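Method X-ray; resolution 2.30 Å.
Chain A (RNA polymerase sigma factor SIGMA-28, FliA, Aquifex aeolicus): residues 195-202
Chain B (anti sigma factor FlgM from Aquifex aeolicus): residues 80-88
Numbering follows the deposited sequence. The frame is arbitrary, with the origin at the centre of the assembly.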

# COMPACT_ATOMS: atom_id res chain seq x y z
N VAL A 195 -9.84 -8.90 10.59
CA VAL A 195 -8.60 -8.14 10.64
C VAL A 195 -8.32 -7.53 9.27
O VAL A 195 -7.93 -6.37 9.17
CB VAL A 195 -7.42 -9.03 11.09
CG1 VAL A 195 -6.08 -8.38 10.75
CG2 VAL A 195 -7.52 -9.31 12.58
N ILE A 196 -8.55 -8.31 8.21
CA ILE A 196 -8.31 -7.83 6.86
C ILE A 196 -9.22 -6.65 6.54
O ILE A 196 -8.78 -5.67 5.95
CB ILE A 196 -8.49 -8.93 5.81
CG1 ILE A 196 -7.39 -9.98 5.94
CG2 ILE A 196 -8.43 -8.35 4.41
CD1 ILE A 196 -5.99 -9.43 5.74
N GLN A 197 -10.47 -6.73 6.97
CA GLN A 197 -11.41 -5.65 6.68
C GLN A 197 -11.00 -4.37 7.41
O GLN A 197 -11.01 -3.29 6.81
CB GLN A 197 -12.84 -6.05 7.05
CG GLN A 197 -13.89 -5.00 6.67
CD GLN A 197 -15.33 -5.47 6.86
OE1 GLN A 197 -15.75 -6.50 6.31
NE2 GLN A 197 -16.11 -4.70 7.61
N LEU A 198 -10.63 -4.49 8.68
CA LEU A 198 -10.23 -3.31 9.44
C LEU A 198 -8.97 -2.67 8.88
O LEU A 198 -8.81 -1.44 8.92
CB LEU A 198 -10.03 -3.65 10.92
CG LEU A 198 -11.26 -3.93 11.80
CD1 LEU A 198 -10.81 -4.24 13.21
CD2 LEU A 198 -12.22 -2.76 11.82
N ILE A 199 -8.09 -3.50 8.33
CA ILE A 199 -6.84 -3.01 7.78
C ILE A 199 -6.94 -2.40 6.39
O ILE A 199 -6.45 -1.29 6.17
CB ILE A 199 -5.76 -4.12 7.79
CG1 ILE A 199 -5.23 -4.29 9.22
CG2 ILE A 199 -4.62 -3.77 6.83
CD1 ILE A 199 -4.06 -5.22 9.37
N PHE A 200 -7.62 -3.09 5.49
CA PHE A 200 -7.73 -2.63 4.11
C PHE A 200 -8.99 -1.89 3.72
O PHE A 200 -8.94 -1.00 2.87
CB PHE A 200 -7.52 -3.80 3.15
CG PHE A 200 -6.15 -4.41 3.22
CD1 PHE A 200 -5.89 -5.44 4.10
CD2 PHE A 200 -5.14 -3.98 2.37
CE1 PHE A 200 -4.63 -6.05 4.13
CE2 PHE A 200 -3.87 -4.58 2.39
CZ PHE A 200 -3.62 -5.62 3.27
N TYR A 201 -10.13 -2.29 4.28
CA TYR A 201 -11.37 -1.61 3.96
C TYR A 201 -11.50 -0.36 4.83
O TYR A 201 -11.94 0.68 4.35
CB TYR A 201 -12.57 -2.54 4.11
CG TYR A 201 -13.90 -1.86 3.87
CD1 TYR A 201 -14.31 -1.52 2.58
CD2 TYR A 201 -14.74 -1.53 4.94
CE1 TYR A 201 -15.52 -0.87 2.36
CE2 TYR A 201 -15.95 -0.88 4.73
CZ TYR A 201 -16.33 -0.55 3.44
OH TYR A 201 -17.53 0.10 3.24
N GLU A 202 -11.12 -0.47 6.10
CA GLU A 202 -11.18 0.68 6.99
C GLU A 202 -9.89 1.50 6.93
O GLU A 202 -9.83 2.62 7.43
CB GLU A 202 -11.47 0.25 8.43
CG GLU A 202 -12.76 -0.55 8.63
CD GLU A 202 -14.04 0.24 8.37
OE1 GLU A 202 -14.00 1.49 8.31
OE2 GLU A 202 -15.10 -0.41 8.23
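Chain B 80-88: VKGLIEFFT

How does chain B lie on chain A? Residues 80-87 of chain B continue a helix begun earlier in the chain, and this helix crosses that of chain A at 40°, the two running in broadly the same direction. Their axes approach to 8.1 Å, and the nearest CA atoms are those of Y201(A) and G82(B), 4.1 Å apart.

What lets the backbones come so close? G82(B) carries no side chain, and a CB there would point toward chain A and clash with N of Y201(A). The bare backbone leaves a hollow, so that O of F200(A) lies 3.7 Å from CA of G82(B).

Which bump fills the groove of chain B? F200(A) does, its side chain a knob among G82(B), L83(B), F86(B) and F87(B). CD2 of L83(B) covers one face of the F200(A) ring, 3.9 Å from its centroid in a CH-pi contact. The ring's edge meets the face of F86(B), with CE2 of F200(A) 3.6 Å from CD2 of F86(B) and the planes at 76°.

What else touches L83(B)? CG2 of I196(A), one turn earlier, reaches CD2 of L83(B) at 4.0 Å, so the leucine touches both residues. With no hydrogen bonds across among the modelled atoms, apolar packing dominates the fit.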

# COMPACT_ATOMS: atom_id res chain seq x y z
N VAL B 80 -13.20 -7.48 -0.28
CA VAL B 80 -12.82 -7.51 -1.68
C VAL B 80 -12.56 -6.08 -2.15
O VAL B 80 -11.55 -5.81 -2.80
CB VAL B 80 -13.93 -8.17 -2.55
CG1 VAL B 80 -13.80 -7.78 -4.02
CG2 VAL B 80 -13.85 -9.67 -2.40
N LYS B 81 -13.46 -5.16 -1.79
CA LYS B 81 -13.30 -3.76 -2.16
C LYS B 81 -11.99 -3.23 -1.56
O LYS B 81 -11.23 -2.53 -2.24
CB LYS B 81 -14.48 -2.93 -1.66
N GLY B 82 -11.70 -3.65 -0.33
CA GLY B 82 -10.49 -3.24 0.35
C GLY B 82 -9.21 -3.66 -0.35
O GLY B 82 -8.35 -2.84 -0.67
N LEU B 83 -9.10 -4.96 -0.60
CA LEU B 83 -7.92 -5.51 -1.26
C LEU B 83 -7.73 -4.99 -2.67
O LEU B 83 -6.63 -4.59 -3.06
CB LEU B 83 -7.97 -7.04 -1.24
CG LEU B 83 -8.08 -7.66 0.15
CD1 LEU B 83 -8.53 -9.11 0.05
CD2 LEU B 83 -6.74 -7.54 0.88
N ILE B 84 -8.81 -4.97 -3.44
CA ILE B 84 -8.72 -4.51 -4.82
C ILE B 84 -8.33 -3.04 -4.91
O ILE B 84 -7.47 -2.68 -5.71
CB ILE B 84 -10.02 -4.79 -5.60
CG1 ILE B 84 -10.18 -6.30 -5.77
CG2 ILE B 84 -9.98 -4.10 -6.99
CD1 ILE B 84 -11.42 -6.70 -6.52
N GLU B 85 -8.94 -2.19 -4.09
CA GLU B 85 -8.63 -0.76 -4.08
C GLU B 85 -7.18 -0.52 -3.66
O GLU B 85 -6.51 0.37 -4.18
CB GLU B 85 -9.56 -0.02 -3.12
CG GLU B 85 -10.12 1.29 -3.67
CD GLU B 85 -11.55 1.55 -3.22
OE1 GLU B 85 -11.84 1.41 -2.01
OE2 GLU B 85 -12.39 1.89 -4.09
N PHE B 86 -6.68 -1.33 -2.73
CA PHE B 86 -5.31 -1.19 -2.27
C PHE B 86 -4.27 -1.64 -3.29
O PHE B 86 -3.28 -0.94 -3.52
CB PHE B 86 -5.11 -1.96 -0.96
CG PHE B 86 -3.70 -1.90 -0.44
CD1 PHE B 86 -3.24 -0.77 0.25
CD2 PHE B 86 -2.81 -2.95 -0.67
CE1 PHE B 86 -1.92 -0.70 0.71
CE2 PHE B 86 -1.48 -2.88 -0.22
CZ PHE B 86 -1.04 -1.75 0.47
N PHE B 87 -4.50 -2.80 -3.89
CA PHE B 87 -3.53 -3.33 -4.86
C PHE B 87 -3.56 -2.80 -6.30
O PHE B 87 -2.51 -2.59 -6.90
CB PHE B 87 -3.55 -4.86 -4.83
CG PHE B 87 -3.02 -5.46 -3.56
CD1 PHE B 87 -1.65 -5.56 -3.34
CD2 PHE B 87 -3.89 -5.94 -2.58
CE1 PHE B 87 -1.15 -6.14 -2.18
CE2 PHE B 87 -3.39 -6.52 -1.41
CZ PHE B 87 -2.01 -6.62 -1.21
N THR B 88 -4.76 -2.55 -6.83
CA THR B 88 -4.91 -2.06 -8.21
C THR B 88 -5.01 -0.54 -8.35
O THR B 88 -4.73 -0.04 -9.46
CB THR B 88 -6.14 -2.69 -8.89
OG1 THR B 88 -7.35 -2.13 -8.35
CG2 THR B 88 -6.14 -4.21 -8.72
OXT THR B 88 -5.42 0.14 -7.38